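Local structure of catechol 2,3-dioxygenase (Pseudomonas sp. KL28, 3HPY) at the interface of chains A and B. The protein catalyses the iron-dependent extradiol ring cleavage of catechols by dioxygen in the breakdown of long-chain alkylphenols. Residues are numbered along the deposited sequence; one frame, centred on the assembly and turned at random. Chains: chain A/B, Catechol 2,3-dioxygenase.

The interface of chains A and B. Residues chain A 229, 232-233, 236; chain B 137-139, 143.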
loop_
_atom_site.group_PDB
_atom_site.type_symbol
_atom_site.label_atom_id
_atom_site.label_comp_id
_atom_site.label_asym_id
_atom_site.label_seq_id
_atom_site.Cartn_x
_atom_site.Cartn_y
_atom_site.Cartn_z
ATOM N N ARG A 229 9.313 2.201 -4.695
ATOM C CA ARG A 229 9.595 3.356 -5.547
ATOM C C ARG A 229 11.045 3.793 -5.467
ATOM O O ARG A 229 11.668 4.123 -6.484
ATOM C CB ARG A 229 8.702 4.534 -5.155
ATOM C CG ARG A 229 9.007 5.847 -5.892
ATOM C CD ARG A 229 7.988 6.927 -5.513
ATOM N NE ARG A 229 8.228 8.215 -6.169
ATOM C CZ ARG A 229 9.080 9.135 -5.719
ATOM N NH1 ARG A 229 9.782 8.909 -4.616
ATOM N NH2 ARG A 229 9.204 10.303 -6.346
ATOM N N ASP A 232 13.114 1.585 -7.549
ATOM C CA ASP A 232 13.028 1.891 -8.969
ATOM C C ASP A 232 13.881 3.111 -9.352
ATOM O O ASP A 232 14.558 3.099 -10.374
ATOM C CB ASP A 232 11.556 2.132 -9.363
ATOM C CG ASP A 232 10.657 0.888 -9.126
ATOM O OD1 ASP A 232 11.142 -0.246 -9.251
ATOM O OD2 ASP A 232 9.452 1.046 -8.824
ATOM N N ILE A 233 13.847 4.161 -8.532
ATOM C CA ILE A 233 14.612 5.371 -8.818
ATOM C C ILE A 233 16.099 5.051 -8.834
ATOM O O ILE A 233 16.858 5.585 -9.650
ATOM C CB ILE A 233 14.311 6.456 -7.758
ATOM C CG1 ILE A 233 12.809 6.770 -7.800
ATOM C CG2 ILE A 233 15.164 7.708 -8.005
ATOM C CD1 ILE A 233 12.331 7.840 -6.846
ATOM N N MET A 236 17.070 3.239 -12.068
ATOM C CA MET A 236 17.000 4.265 -13.117
ATOM C C MET A 236 18.269 5.106 -13.167
ATOM O O MET A 236 18.683 5.600 -14.226
ATOM C CB MET A 236 15.832 5.225 -12.837
ATOM C CG MET A 236 14.446 4.728 -13.232
ATOM S SD MET A 236 13.121 5.696 -12.489
ATOM C CE MET A 236 11.717 4.574 -12.650
ATOM N N ALA B 137 11.892 1.048 -18.520
ATOM C CA ALA B 137 11.807 1.192 -17.070
ATOM C C ALA B 137 10.359 0.902 -16.675
ATOM O O ALA B 137 9.471 0.851 -17.532
ATOM C CB ALA B 137 12.188 2.601 -16.663
ATOM N N PRO B 138 10.102 0.687 -15.373
ATOM C CA PRO B 138 8.741 0.404 -14.898
ATOM C C PRO B 138 7.807 1.611 -15.066
ATOM O O PRO B 138 6.592 1.461 -15.207
ATOM C CB PRO B 138 8.962 0.032 -13.431
ATOM C CG PRO B 138 10.151 0.862 -13.062
ATOM C CD PRO B 138 11.061 0.660 -14.253
ATOM N N TRP B 139 8.392 2.806 -15.050
ATOM C CA TRP B 139 7.639 4.051 -15.202
ATOM C C TRP B 139 8.598 5.230 -15.376
ATOM O O TRP B 139 9.817 5.050 -15.456
ATOM C CB TRP B 139 6.754 4.305 -13.975
ATOM C CG TRP B 139 7.494 4.179 -12.663
ATOM C CD1 TRP B 139 7.682 3.037 -11.938
ATOM C CD2 TRP B 139 8.192 5.222 -11.954
ATOM N NE1 TRP B 139 8.450 3.300 -10.829
ATOM C CE2 TRP B 139 8.776 4.631 -10.813
ATOM C CE3 TRP B 139 8.377 6.594 -12.173
ATOM C CZ2 TRP B 139 9.534 5.364 -9.892
ATOM C CZ3 TRP B 139 9.136 7.326 -11.250
ATOM C CH2 TRP B 139 9.702 6.707 -10.128
ATOM N N ARG B 143 4.310 9.391 -14.655
ATOM C CA ARG B 143 3.525 8.752 -13.598
ATOM C C ARG B 143 3.272 9.661 -12.402
ATOM O O ARG B 143 2.369 9.422 -11.601
ATOM C CB ARG B 143 4.233 7.482 -13.109
ATOM C CG ARG B 143 3.379 6.615 -12.193
ATOM C CD ARG B 143 4.142 5.419 -11.612
ATOM N NE ARG B 143 5.125 5.811 -10.601
ATOM C CZ ARG B 143 5.633 4.977 -9.697
ATOM N NH1 ARG B 143 5.253 3.708 -9.677
ATOM N NH2 ARG B 143 6.510 5.414 -8.802
HETATM O O HOH W 1 7.273 2.464 -7.918
#
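The CE methyl of A:Met236 sits over the centre of one face of the B:Trp139 indole, 3.5 Å from the centroid of the six-membered ring. This CH-pi contact spreads over both rings, CE of A:Met236 being 3.8 Å from the centroid of the five-membered ring of B:Trp139. Methionine suits the place because its unbranched chain, extended beyond CG, carries a polarisable tip far from the helix; the chain climbs away from the indole face and crosses the B:Trp139 side chain at about a right angle. Tryptophan answers with a broad face and a polar edge. A:Ile233 adds CG1 at the far rim of the six-membered ring, 3.9 Å from CH2 of B:Trp139, while B:Pro138, a compact apolar ring, touches the A:Met236 methyl and the flank of A:Asp232 with its CG.

On the opposite face lies the guanidinium of B:Arg143, NH2 toward the rim. Long and flat, and bent at chi3, this arginine can cover the indole and still reach water.

At the edge, NE1 of B:Trp139 gives a hydrogen bond to the carboxylate OD2 of A:Asp232 at 3.2 Å. It is nearly straight, 174° at the hydrogen. The acceptor lies in the indole plane, but the N-H comes from 44° out of the carboxylate plane. With the groups on both faces, the bond helps fix the ring's rotation. Short aspartate also offers OD2 of A:Asp232 to water 1, 2.8 Å away. NH1 and NH2 of B:Arg143 share that water, so any attraction between carboxylate and guanidinium is probably indirect. A:Arg229 turns its aliphatic CG and CD to NH2 of B:Arg143; its NE stays 4.2 Å from B:Arg143 NH2, and like charges may disfavour closer approach.

Chain A contributes one side of helix 224-236, chain B the loop 137-139 and the 3-10 helix 141-144. Two-fold symmetry repeats the patch with the chains exchanged, in a homotetrameric enzyme.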